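Local atomic coordinates of vinylacetyl-CoA Delta-isomerase (Nitrosopumilus maritimus SCM1, PDB entry 6VJR), a protein that binds a [4Fe-4S] cluster, FAD and a mononuclear iron, and probably acts as a 4-hydroxybutyryl-CoA dehydratase and vinylacetyl-CoA delta-isomerase. Residues A41-E52 and K89-R100; H289-G300 and G439-G449. All coordinates share one frame; numbering follows the deposited sequence.

Overall arrangement
Contact 1 (41-52 with 89-100) comes first and closes before contact 2 (289-300 with 439-449) opens, so the two follow one another along the chain. Contact 1 joins helix 36-51 to the end of helix 77-94 in the N-terminal region. Contact 2 sets the break between helices 278-292 and 295-314 against helix 437-446 in the C-terminal region, close to the centre of the chain. Their centres are about 15 Å apart, yet they touch: Leu299 packs on Gly91 and Gly95, and Phe98 on Cys295. Both reach the same iron-sulfur cluster, with Cys97 from one and Cys295 from the other, so residues from both regions close on one cluster.

Contact 1 (A41-E52 and K89-R100); sequences AVAETYDLALRE and KLGQNTGTCFQR. With SF4 (iron/sulfur cluster), chain E.
Glu44 meets Asn93 because its chain leaves with CG anti to the backbone N and then bends at chi2 (66°), which brings the carboxylate against the amide. There OE2 takes a hydrogen bond from Asn93 ND2 at 3.0 Å, nearly along its C-O bond. The same carboxylate is held end-on by Arg51, two turns further along the same helix, NH1 to OE2 at 2.8 Å and NH2 to OE1, both on syn lone pairs. OE2 is thus gripped twice, and a water joins Arg51 NH1 and Asn93 ND2 to Glu52 OE2. With an alanine here, Arg51 would probably lose the mate of its charge and the Asn93 amide would be freer to turn. Beside the carboxylate, Leu48 CD2 lies 3.6 Å from Leu90 CD2, while Glu44 CG rests on both Leu90 and Thr94. Arg100 reaches out nearly straight to Thr45 and gives an N-H from NH1 to Thr45 OG1 (2.9 Å, 160°), which lies in the plane of the guanidinium. That flat group also stacks on Tyr46, its CZ 4.3 Å from the ring centre, a cation-pi contact; the Tyr46 hydroxyl itself bonds to Asn140 O. At the start of 41-52, Ala41 packs on the loop that follows helix 77-94, where Cys97 SG binds FE3 at 2.3 Å and the Phe98 ring is sandwiched between cluster sulfur S1 and Leu90 CB. Around the contact, helix 5-11 packs Tyr8 on Val42 and Ala43, helix 53-56 meets Leu48 and Lys89, and strand 66-68 brings Asn68 to Ala49 and Arg100.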
loop_
_atom_site.group_PDB
_atom_site.type_symbol
_atom_site.label_atom_id
_atom_site.label_comp_id
_atom_site.label_asym_id
_atom_site.label_seq_id
_atom_site.Cartn_x
_atom_site.Cartn_y
_atom_site.Cartn_z
ATOM N N ALA A 41 -6.100 32.878 10.730
ATOM C CA ALA A 41 -6.544 32.019 9.639
ATOM C C ALA A 41 -7.936 32.436 9.191
ATOM O O ALA A 41 -8.184 32.549 7.996
ATOM C CB ALA A 41 -6.471 30.567 10.046
ATOM N N VAL A 42 -8.872 32.603 10.132
ATOM C CA VAL A 42 -10.190 33.054 9.726
ATOM C C VAL A 42 -10.130 34.439 9.085
ATOM O O VAL A 42 -10.843 34.691 8.103
ATOM C CB VAL A 42 -11.189 33.013 10.887
ATOM C CG1 VAL A 42 -12.549 33.473 10.426
ATOM C CG2 VAL A 42 -11.256 31.619 11.499
ATOM N N ALA A 43 -9.285 35.341 9.605
ATOM C CA ALA A 43 -9.212 36.681 9.027
ATOM C C ALA A 43 -8.833 36.597 7.548
ATOM O O ALA A 43 -9.229 37.419 6.754
ATOM C CB ALA A 43 -8.225 37.524 9.781
ATOM N N GLU A 44 -7.968 35.645 7.187
ATOM C CA GLU A 44 -7.538 35.472 5.801
ATOM C C GLU A 44 -8.696 35.094 4.864
ATOM O O GLU A 44 -8.650 35.400 3.668
ATOM C CB GLU A 44 -6.354 34.504 5.698
ATOM C CG GLU A 44 -6.082 34.053 4.270
ATOM C CD GLU A 44 -5.599 35.083 3.254
ATOM O OE1 GLU A 44 -5.350 36.260 3.599
ATOM O OE2 GLU A 44 -5.522 34.680 2.049
ATOM N N THR A 45 -9.773 34.499 5.387
ATOM C CA THR A 45 -10.932 34.202 4.561
ATOM C C THR A 45 -11.635 35.498 4.142
ATOM O O THR A 45 -12.256 35.513 3.094
ATOM C CB THR A 45 -11.934 33.297 5.267
ATOM O OG1 THR A 45 -12.662 33.882 6.342
ATOM C CG2 THR A 45 -11.304 31.999 5.741
ATOM N N TYR A 46 -11.568 36.534 4.976
ATOM C CA TYR A 46 -12.096 37.834 4.602
ATOM C C TYR A 46 -11.145 38.519 3.640
ATOM O O TYR A 46 -11.595 39.133 2.691
ATOM C CB TYR A 46 -12.371 38.676 5.850
ATOM C CG TYR A 46 -13.519 38.245 6.755
ATOM C CD1 TYR A 46 -13.366 37.351 7.801
ATOM C CD2 TYR A 46 -14.779 38.767 6.548
ATOM C CE1 TYR A 46 -14.435 37.005 8.620
ATOM C CE2 TYR A 46 -15.839 38.477 7.376
ATOM C CZ TYR A 46 -15.679 37.576 8.416
ATOM O OH TYR A 46 -16.758 37.320 9.208
ATOM N N ASP A 47 -9.850 38.499 3.944
ATOM C CA ASP A 47 -8.866 39.180 3.107
ATOM C C ASP A 47 -8.846 38.606 1.687
ATOM O O ASP A 47 -8.690 39.321 0.715
ATOM C CB ASP A 47 -7.517 39.236 3.813
ATOM C CG ASP A 47 -7.478 40.116 5.067
ATOM O OD1 ASP A 47 -8.284 41.113 5.159
ATOM O OD2 ASP A 47 -6.600 39.847 5.931
ATOM N N LEU A 48 -8.946 37.284 1.550
ATOM C CA LEU A 48 -8.961 36.685 0.227
ATOM C C LEU A 48 -10.149 37.185 -0.601
ATOM O O LEU A 48 -9.994 37.449 -1.786
ATOM C CB LEU A 48 -8.936 35.168 0.332
ATOM C CG LEU A 48 -9.024 34.427 -1.001
ATOM C CD1 LEU A 48 -7.751 34.765 -1.756
ATOM C CD2 LEU A 48 -9.207 32.936 -0.873
ATOM N N ALA A 49 -11.316 37.354 0.029
ATOM C CA ALA A 49 -12.480 37.868 -0.683
ATOM C C ALA A 49 -12.252 39.289 -1.207
ATOM O O ALA A 49 -12.845 39.643 -2.218
ATOM C CB ALA A 49 -13.701 37.759 0.204
ATOM N N LEU A 50 -11.407 40.095 -0.532
ATOM C CA LEU A 50 -11.052 41.425 -1.015
ATOM C C LEU A 50 -10.041 41.351 -2.149
ATOM O O LEU A 50 -10.111 42.131 -3.086
ATOM C CB LEU A 50 -10.501 42.246 0.152
ATOM C CG LEU A 50 -11.544 42.689 1.186
ATOM C CD1 LEU A 50 -10.832 43.419 2.292
ATOM C CD2 LEU A 50 -12.629 43.567 0.568
ATOM N N ARG A 51 -9.046 40.466 -2.030
ATOM C CA ARG A 51 -7.994 40.369 -3.034
ATOM C C ARG A 51 -8.442 39.657 -4.305
ATOM O O ARG A 51 -7.950 39.974 -5.374
ATOM C CB ARG A 51 -6.810 39.607 -2.455
ATOM C CG ARG A 51 -6.126 40.453 -1.400
ATOM C CD ARG A 51 -4.717 39.949 -1.125
ATOM N NE ARG A 51 -4.628 38.503 -0.956
ATOM C CZ ARG A 51 -4.881 37.795 0.145
ATOM N NH1 ARG A 51 -4.942 36.484 0.014
ATOM N NH2 ARG A 51 -5.023 38.334 1.358
ATOM N N GLU A 52 -9.280 38.621 -4.160
ATOM C CA GLU A 52 -9.644 37.717 -5.244
ATOM C C GLU A 52 -11.156 37.551 -5.207
ATOM O O GLU A 52 -11.643 36.482 -4.867
ATOM C CB GLU A 52 -8.874 36.396 -5.074
ATOM C CG GLU A 52 -7.368 36.607 -5.047
ATOM C CD GLU A 52 -6.477 35.373 -5.226
ATOM O OE1 GLU A 52 -6.929 34.403 -5.898
ATOM O OE2 GLU A 52 -5.331 35.344 -4.697
ATOM N N LYS A 89 -6.985 27.152 -2.372
ATOM C CA LYS A 89 -6.238 28.398 -2.271
ATOM C C LYS A 89 -5.977 28.802 -0.814
ATOM O O LYS A 89 -4.876 29.223 -0.474
ATOM C CB LYS A 89 -6.981 29.508 -3.029
ATOM C CG LYS A 89 -6.376 30.865 -2.964
ATOM C CD LYS A 89 -4.984 30.895 -3.491
ATOM C CE LYS A 89 -4.885 30.695 -4.900
ATOM N NZ LYS A 89 -3.784 31.579 -5.332
ATOM N N LEU A 90 -6.986 28.741 0.055
ATOM C CA LEU A 90 -6.822 29.108 1.468
ATOM C C LEU A 90 -5.867 28.135 2.161
ATOM O O LEU A 90 -5.061 28.552 2.995
ATOM C CB LEU A 90 -8.194 29.192 2.135
ATOM C CG LEU A 90 -9.070 30.378 1.740
ATOM C CD1 LEU A 90 -10.502 30.128 2.183
ATOM C CD2 LEU A 90 -8.453 31.585 2.384
ATOM N N GLY A 91 -5.945 26.851 1.805
ATOM C CA GLY A 91 -4.974 25.896 2.317
ATOM C C GLY A 91 -3.521 26.286 1.968
ATOM O O GLY A 91 -2.597 26.200 2.793
ATOM N N GLN A 92 -3.297 26.668 0.718
ATOM C CA GLN A 92 -1.997 27.163 0.284
ATOM C C GLN A 92 -1.553 28.391 1.085
ATOM O O GLN A 92 -0.380 28.540 1.374
ATOM C CB GLN A 92 -2.007 27.513 -1.192
ATOM C CG GLN A 92 -2.132 26.328 -2.129
ATOM C CD GLN A 92 -2.003 26.716 -3.581
ATOM O OE1 GLN A 92 -1.958 27.900 -3.947
ATOM N NE2 GLN A 92 -1.857 25.702 -4.399
ATOM N N ASN A 93 -2.486 29.335 1.332
ATOM C CA ASN A 93 -2.177 30.600 1.949
ATOM C C ASN A 93 -1.953 30.525 3.456
ATOM O O ASN A 93 -1.223 31.376 3.982
ATOM C CB ASN A 93 -3.280 31.605 1.686
ATOM C CG ASN A 93 -3.399 32.030 0.250
ATOM O OD1 ASN A 93 -2.585 31.662 -0.594
ATOM N ND2 ASN A 93 -4.381 32.887 -0.003
ATOM N N THR A 94 -2.529 29.509 4.114
ATOM C CA THR A 94 -2.513 29.451 5.558
ATOM C C THR A 94 -1.797 28.215 6.077
ATOM O O THR A 94 -1.289 28.263 7.194
ATOM C CB THR A 94 -3.901 29.520 6.160
ATOM O OG1 THR A 94 -4.634 28.349 5.852
ATOM C CG2 THR A 94 -4.666 30.783 5.791
ATOM N N GLY A 95 -1.821 27.139 5.307
ATOM C CA GLY A 95 -1.239 25.889 5.757
ATOM C C GLY A 95 -1.944 25.297 6.961
ATOM O O GLY A 95 -1.381 24.460 7.677
ATOM N N THR A 96 -3.198 25.671 7.192
ATOM C CA THR A 96 -3.862 25.185 8.384
ATOM C C THR A 96 -5.345 25.050 8.107
ATOM O O THR A 96 -5.808 25.241 6.982
ATOM C CB THR A 96 -3.604 26.127 9.567
ATOM O OG1 THR A 96 -4.004 25.434 10.757
ATOM C CG2 THR A 96 -4.390 27.414 9.411
ATOM N N CYS A 97 -6.076 24.692 9.183
ATOM C CA CYS A 97 -7.523 24.731 9.123
ATOM C C CYS A 97 -8.037 26.159 9.317
ATOM O O CYS A 97 -7.876 26.714 10.396
ATOM C CB CYS A 97 -8.124 23.792 10.160
ATOM S SG CYS A 97 -9.931 23.962 10.234
ATOM N N PHE A 98 -8.718 26.714 8.310
ATOM C CA PHE A 98 -9.193 28.091 8.341
ATOM C C PHE A 98 -10.679 28.113 8.758
ATOM O O PHE A 98 -11.339 29.124 8.633
ATOM C CB PHE A 98 -8.871 28.816 7.013
ATOM C CG PHE A 98 -9.131 27.952 5.787
ATOM C CD1 PHE A 98 -10.416 27.827 5.281
ATOM C CD2 PHE A 98 -8.123 27.124 5.250
ATOM C CE1 PHE A 98 -10.657 27.021 4.160
ATOM C CE2 PHE A 98 -8.388 26.311 4.155
ATOM C CZ PHE A 98 -9.653 26.266 3.611
ATOM N N GLN A 99 -11.229 26.945 9.112
ATOM C CA GLN A 99 -12.380 26.813 10.002
ATOM C C GLN A 99 -13.758 27.053 9.392
ATOM O O GLN A 99 -14.729 26.508 9.913
ATOM C CB GLN A 99 -12.186 27.718 11.211
ATOM C CG GLN A 99 -11.005 27.307 12.060
ATOM C CD GLN A 99 -10.292 28.451 12.736
ATOM O OE1 GLN A 99 -10.836 29.096 13.649
ATOM N NE2 GLN A 99 -9.049 28.698 12.314
ATOM N N ARG A 100 -13.900 27.894 8.371
ATOM C CA ARG A 100 -15.229 28.411 8.019
ATOM C C ARG A 100 -16.022 27.458 7.075
ATOM O O ARG A 100 -17.209 27.701 6.765
ATOM C CB ARG A 100 -14.895 29.751 7.358
ATOM C CG ARG A 100 -15.892 30.867 7.581
ATOM C CD ARG A 100 -15.389 32.246 7.211
ATOM N NE ARG A 100 -16.567 33.074 6.968
ATOM C CZ ARG A 100 -16.533 34.274 6.487
ATOM N NH1 ARG A 100 -15.394 34.800 6.110
ATOM N NH2 ARG A 100 -17.680 34.961 6.362
HETATM FE FE1 SF4 E . -12.432 21.247 7.492
HETATM FE FE2 SF4 E . -10.149 21.878 6.097
HETATM FE FE3 SF4 E . -10.750 23.220 8.243
HETATM FE FE4 SF4 E . -12.117 23.676 5.980
HETATM S S1 SF4 E . -9.972 24.189 6.369
HETATM S S2 SF4 E . -13.027 23.383 8.126
HETATM S S3 SF4 E . -12.242 21.493 5.168
HETATM S S4 SF4 E . -10.344 20.981 8.194
HETATM O O HOH W 1 -4.234 34.772 -2.346
HETATM O O HOH W 2 -5.974 32.589 -7.440
#

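Contact 2 (H289-G300 and G439-G449). With FE (Fe (III) ion), chain I; SF4 (iron/sulfur cluster), chain E; FAD (flavin-adenine dinucleotide), chain F.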
loop_
_atom_site.group_PDB
_atom_site.type_symbol
_atom_site.label_atom_id
_atom_site.label_comp_id
_atom_site.label_asym_id
_atom_site.label_seq_id
_atom_site.Cartn_x
_atom_site.Cartn_y
_atom_site.Cartn_z
ATOM N N HIS A 289 -19.309 18.033 3.233
ATOM C CA HIS A 289 -18.086 18.223 3.990
ATOM C C HIS A 289 -16.995 17.215 3.596
ATOM O O HIS A 289 -15.815 17.581 3.592
ATOM C CB HIS A 289 -18.335 18.252 5.485
ATOM C CG HIS A 289 -17.227 18.935 6.213
ATOM N ND1 HIS A 289 -16.871 20.251 6.025
ATOM C CD2 HIS A 289 -16.332 18.431 7.087
ATOM C CE1 HIS A 289 -15.782 20.497 6.782
ATOM N NE2 HIS A 289 -15.443 19.396 7.440
ATOM N N ARG A 290 -17.388 16.004 3.202
ATOM C CA ARG A 290 -16.436 14.965 2.810
ATOM C C ARG A 290 -15.652 15.373 1.560
ATOM O O ARG A 290 -14.558 14.890 1.344
ATOM C CB ARG A 290 -17.145 13.618 2.680
ATOM C CG ARG A 290 -17.363 13.018 4.061
ATOM C CD ARG A 290 -18.107 11.730 4.094
ATOM N NE ARG A 290 -18.331 11.313 5.476
ATOM C CZ ARG A 290 -19.293 10.495 5.858
ATOM N NH1 ARG A 290 -19.951 9.784 4.973
ATOM N NH2 ARG A 290 -19.622 10.428 7.120
ATOM N N ARG A 291 -16.147 16.326 0.753
ATOM C CA ARG A 291 -15.312 16.834 -0.327
ATOM C C ARG A 291 -14.833 18.282 -0.140
ATOM O O ARG A 291 -14.081 18.791 -0.988
ATOM C CB ARG A 291 -15.864 16.583 -1.716
ATOM C CG ARG A 291 -17.250 17.047 -2.036
ATOM C CD ARG A 291 -17.374 18.517 -2.496
ATOM N NE ARG A 291 -17.546 19.447 -1.384
ATOM C CZ ARG A 291 -18.014 20.714 -1.516
ATOM N NH1 ARG A 291 -18.207 21.281 -2.722
ATOM N NH2 ARG A 291 -18.243 21.419 -0.430
ATOM N N SER A 292 -15.140 18.899 1.008
ATOM C CA SER A 292 -14.443 20.094 1.447
ATOM C C SER A 292 -12.988 19.814 1.784
ATOM O O SER A 292 -12.178 20.757 1.848
ATOM C CB SER A 292 -15.217 20.780 2.568
ATOM O OG SER A 292 -16.384 21.384 1.994
ATOM N N TYR A 293 -12.663 18.522 1.956
ATOM C CA TYR A 293 -11.288 18.081 2.224
ATOM C C TYR A 293 -10.327 18.339 1.067
ATOM O O TYR A 293 -9.139 18.095 1.211
ATOM C CB TYR A 293 -11.185 16.628 2.728
ATOM C CG TYR A 293 -11.765 16.576 4.121
ATOM C CD1 TYR A 293 -10.965 16.828 5.226
ATOM C CD2 TYR A 293 -13.106 16.334 4.323
ATOM C CE1 TYR A 293 -11.484 16.926 6.493
ATOM C CE2 TYR A 293 -13.654 16.420 5.588
ATOM C CZ TYR A 293 -12.851 16.765 6.655
ATOM O OH TYR A 293 -13.397 16.955 7.860
ATOM N N VAL A 294 -10.795 18.917 -0.041
ATOM C CA VAL A 294 -9.907 19.576 -0.988
ATOM C C VAL A 294 -8.999 20.602 -0.290
ATOM O O VAL A 294 -7.882 20.875 -0.737
ATOM C CB VAL A 294 -10.737 20.201 -2.099
ATOM C CG1 VAL A 294 -9.964 21.231 -2.916
ATOM C CG2 VAL A 294 -11.299 19.111 -2.975
ATOM N N CYS A 295 -9.453 21.143 0.843
ATOM C CA CYS A 295 -8.624 22.071 1.616
ATOM C C CYS A 295 -7.258 21.428 1.940
ATOM O O CYS A 295 -6.217 22.078 1.888
ATOM C CB CYS A 295 -9.328 22.562 2.879
ATOM S SG CYS A 295 -9.618 21.254 4.104
ATOM N N LYS A 296 -7.243 20.119 2.194
ATOM C CA LYS A 296 -6.038 19.436 2.609
ATOM C C LYS A 296 -5.032 19.316 1.459
ATOM O O LYS A 296 -3.843 19.078 1.676
ATOM C CB LYS A 296 -6.363 18.011 3.063
ATOM C CG LYS A 296 -7.308 17.933 4.251
ATOM C CD LYS A 296 -6.897 18.644 5.520
ATOM C CE LYS A 296 -8.048 18.577 6.512
ATOM N NZ LYS A 296 -7.762 19.303 7.728
ATOM N N THR A 297 -5.509 19.522 0.232
ATOM C CA THR A 297 -4.614 19.535 -0.905
ATOM C C THR A 297 -3.778 20.813 -0.961
ATOM O O THR A 297 -2.665 20.790 -1.521
ATOM C CB THR A 297 -5.298 19.241 -2.229
ATOM O OG1 THR A 297 -6.138 20.296 -2.665
ATOM C CG2 THR A 297 -6.074 17.944 -2.193
ATOM N N GLY A 298 -4.326 21.928 -0.458
ATOM C CA GLY A 298 -3.522 23.123 -0.303
ATOM C C GLY A 298 -2.426 22.962 0.769
ATOM O O GLY A 298 -1.294 23.424 0.601
ATOM N N LEU A 299 -2.759 22.289 1.870
ATOM C CA LEU A 299 -1.765 21.950 2.871
ATOM C C LEU A 299 -0.712 20.996 2.284
ATOM O O LEU A 299 0.480 21.152 2.526
ATOM C CB LEU A 299 -2.446 21.308 4.073
ATOM C CG LEU A 299 -2.976 22.267 5.126
ATOM C CD1 LEU A 299 -4.007 23.232 4.538
ATOM C CD2 LEU A 299 -3.516 21.509 6.288
ATOM N N GLY A 300 -1.159 20.039 1.472
ATOM C CA GLY A 300 -0.252 19.158 0.759
ATOM C C GLY A 300 0.729 19.935 -0.105
ATOM O O GLY A 300 1.913 19.617 -0.128
ATOM N N GLY A 439 -4.737 19.027 12.357
ATOM C CA GLY A 439 -5.629 19.166 11.225
ATOM C C GLY A 439 -5.211 18.334 10.020
ATOM O O GLY A 439 -6.048 17.627 9.443
ATOM N N TYR A 440 -3.914 18.306 9.695
ATOM C CA TYR A 440 -3.528 17.670 8.452
ATOM C C TYR A 440 -3.711 16.145 8.531
ATOM O O TYR A 440 -4.059 15.507 7.540
ATOM C CB TYR A 440 -2.099 18.068 8.080
ATOM C CG TYR A 440 -1.674 17.579 6.711
ATOM C CD1 TYR A 440 -2.401 17.877 5.585
ATOM C CD2 TYR A 440 -0.614 16.713 6.554
ATOM C CE1 TYR A 440 -2.032 17.428 4.333
ATOM C CE2 TYR A 440 -0.242 16.251 5.299
ATOM C CZ TYR A 440 -0.980 16.548 4.185
ATOM O OH TYR A 440 -0.646 16.075 2.951
ATOM N N LEU A 441 -3.424 15.575 9.691
ATOM C CA LEU A 441 -3.502 14.141 9.895
ATOM C C LEU A 441 -4.802 13.765 10.582
ATOM O O LEU A 441 -5.671 13.157 9.952
ATOM C CB LEU A 441 -2.274 13.591 10.629
ATOM C CG LEU A 441 -0.938 13.844 9.954
ATOM C CD1 LEU A 441 0.204 13.187 10.751
ATOM C CD2 LEU A 441 -0.948 13.362 8.530
ATOM N N THR A 442 -4.954 14.094 11.864
ATOM C CA THR A 442 -6.061 13.521 12.600
ATOM C C THR A 442 -7.437 14.044 12.158
ATOM O O THR A 442 -8.411 13.278 12.169
ATOM C CB THR A 442 -5.793 13.697 14.099
ATOM O OG1 THR A 442 -4.445 13.314 14.402
ATOM C CG2 THR A 442 -6.704 12.776 14.891
ATOM N N GLU A 443 -7.550 15.319 11.754
ATOM C CA GLU A 443 -8.827 15.785 11.256
ATOM C C GLU A 443 -9.097 15.198 9.866
ATOM O O GLU A 443 -10.236 14.901 9.539
ATOM C CB GLU A 443 -8.901 17.302 11.224
ATOM C CG GLU A 443 -10.358 17.739 11.234
ATOM C CD GLU A 443 -10.966 18.055 9.917
ATOM O OE1 GLU A 443 -10.156 18.292 8.976
ATOM O OE2 GLU A 443 -12.214 18.152 9.871
ATOM N N SER A 444 -8.052 14.948 9.066
ATOM C CA SER A 444 -8.229 14.192 7.830
ATOM C C SER A 444 -8.849 12.825 8.124
ATOM O O SER A 444 -9.693 12.305 7.399
ATOM C CB SER A 444 -6.920 14.081 7.041
ATOM O OG SER A 444 -6.559 15.356 6.535
ATOM N N MET A 445 -8.392 12.179 9.198
ATOM C CA MET A 445 -8.923 10.897 9.618
ATOM C C MET A 445 -10.391 10.960 10.052
ATOM O O MET A 445 -11.179 10.114 9.609
ATOM C CB MET A 445 -8.066 10.364 10.776
ATOM C CG MET A 445 -8.499 9.028 11.412
ATOM S SD MET A 445 -8.548 7.672 10.251
ATOM C CE MET A 445 -6.795 7.353 10.029
ATOM N N HIS A 446 -10.755 11.923 10.908
ATOM C CA HIS A 446 -12.059 11.880 11.600
ATOM C C HIS A 446 -13.084 12.924 11.147
ATOM O O HIS A 446 -14.266 12.798 11.426
ATOM C CB HIS A 446 -11.889 11.994 13.116
ATOM C CG HIS A 446 -11.291 10.737 13.688
ATOM N ND1 HIS A 446 -11.945 9.536 13.582
ATOM C CD2 HIS A 446 -10.112 10.485 14.232
ATOM C CE1 HIS A 446 -11.198 8.584 14.132
ATOM N NE2 HIS A 446 -10.060 9.139 14.553
ATOM N N GLY A 447 -12.632 13.969 10.522
ATOM C CA GLY A 447 -13.545 15.032 10.121
ATOM C C GLY A 447 -14.657 14.548 9.175
ATOM O O GLY A 447 -14.425 13.794 8.243
ATOM N N ALA A 448 -15.907 14.928 9.470
ATOM C CA ALA A 448 -17.116 14.412 8.811
ATOM C C ALA A 448 -17.251 12.887 8.892
ATOM O O ALA A 448 -17.913 12.249 8.060
ATOM C CB ALA A 448 -17.187 14.828 7.371
ATOM N N GLY A 449 -16.667 12.319 9.926
ATOM C CA GLY A 449 -16.821 10.910 10.207
ATOM C C GLY A 449 -15.531 10.125 9.990
ATOM O O GLY A 449 -14.741 10.356 9.075
HETATM FE FE FE I . -13.658 18.748 8.696
HETATM FE FE1 SF4 E . -12.432 21.247 7.492
HETATM FE FE2 SF4 E . -10.149 21.878 6.097
HETATM FE FE3 SF4 E . -10.750 23.220 8.243
HETATM FE FE4 SF4 E . -12.117 23.676 5.980
HETATM S S1 SF4 E . -9.972 24.189 6.369
HETATM S S2 SF4 E . -13.027 23.383 8.126
HETATM S S3 SF4 E . -12.242 21.493 5.168
HETATM S S4 SF4 E . -10.344 20.981 8.194
HETATM P PA FAD F . -15.569 7.702 17.694
HETATM O O1A FAD F . -16.940 7.657 17.157
HETATM O O2A FAD F . -15.391 7.457 19.138
HETATM O O5B FAD F . -14.689 6.784 16.735
HETATM C C5B FAD F . -13.604 5.966 17.237
HETATM C C4B FAD F . -13.591 4.675 16.472
HETATM O O4B FAD F . -14.731 3.871 16.865
HETATM C C3B FAD F . -13.646 4.773 14.936
HETATM O O3B FAD F . -12.838 3.753 14.343
HETATM C C2B FAD F . -15.118 4.523 14.629
HETATM O O2B FAD F . -15.425 4.051 13.326
HETATM C C1B FAD F . -15.469 3.495 15.709
HETATM N N9A FAD F . -16.876 3.502 16.086
HETATM C C8A FAD F . -17.608 4.463 16.751
HETATM N N7A FAD F . -18.859 4.150 16.971
HETATM C C5A FAD F . -18.982 2.902 16.389
HETATM C C6A FAD F . -20.078 2.020 16.277
HETATM N N6A FAD F . -21.269 2.275 16.819
HETATM N N1A FAD F . -19.891 0.876 15.580
HETATM C C2A FAD F . -18.668 0.622 15.080
HETATM N N3A FAD F . -17.554 1.349 15.150
HETATM C C4A FAD F . -17.774 2.498 15.818
HETATM N N1 FAD F . -17.460 17.844 14.459
HETATM C C2 FAD F . -18.345 18.895 14.421
HETATM O O2 FAD F . -19.564 18.750 14.608
HETATM N N3 FAD F . -17.870 20.150 14.093
HETATM C C4 FAD F . -16.573 20.486 13.832
HETATM O O4 FAD F . -16.227 21.642 13.658
HETATM C C4X FAD F . -15.638 19.380 13.976
HETATM N N5 FAD F . -14.339 19.619 13.770
HETATM C C5X FAD F . -13.449 18.628 14.126
HETATM C C6 FAD F . -12.071 18.890 14.156
HETATM C C7 FAD F . -11.153 17.930 14.554
HETATM C C7M FAD F . -9.692 18.289 14.674
HETATM C C8 FAD F . -11.593 16.613 14.794
HETATM C C8M FAD F . -10.608 15.527 15.117
HETATM C C9 FAD F . -12.928 16.303 14.688
HETATM C C9A FAD F . -13.875 17.315 14.385
HETATM N N10 FAD F . -15.246 17.063 14.393
HETATM C C10 FAD F . -16.181 18.094 14.283
HETATM C "C1'" FAD F . -15.666 15.758 14.939
HETATM C "C2'" FAD F . -15.636 14.558 14.025
HETATM O "O2'" FAD F . -16.804 14.610 13.204
HETATM C "C3'" FAD F . -15.619 13.268 14.857
HETATM O "O3'" FAD F . -14.339 13.205 15.457
HETATM C "C4'" FAD F . -15.987 11.988 14.091
HETATM O "O4'" FAD F . -17.381 11.981 13.754
HETATM C "C5'" FAD F . -15.671 10.726 14.873
HETATM O "O5'" FAD F . -16.361 10.747 16.111
HETATM P P FAD F . -15.603 10.565 17.459
HETATM O O1P FAD F . -14.510 11.526 17.615
HETATM O O2P FAD F . -16.632 10.494 18.509
HETATM O O3P FAD F . -14.880 9.136 17.394
HETATM O O HOH W 3 -2.697 16.462 1.248
#
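Ala448 O is gripped side-on by Arg290, whose NE and NH2 lie 2.8 Å and 2.7 Å away, with the oxygen in the guanidinium plane. This ties the turn after helix 437-446 to the end of helix 278-292, with Ala448 CB at the edge of the His289 ring, 3.7 Å from CD2. Next to it the iron(III) ion is bound by His289 NE2 at 2.3 Å, Tyr293 OH at 2.0 Å and Glu443 OE2; a further ligand atom comes from outside the two segments. Asp105 accepts from His289 ND1, setting the ring from the second shell. Glu443 bends at chi2 (-97°), turning its carboxylate back to the metal, while CG lies 3.4 Å from FAD C7. Lys296 NZ forms a salt bridge with Glu443 OE1, an atom less surely placed, and donates to Gly439 O at 2.9 Å from well above the carbonyl plane. Gly447 CA lies 3.0 Å from Tyr293 OH, a close approach that the lack of a side chain allows. Cys295 SG binds cluster iron FE2, and with Glu443 touching both the iron and FAD, the three centres gather in one buried site, consistent with the radical chemistry thought to be used by 4-hydroxybutyryl-CoA dehydratases.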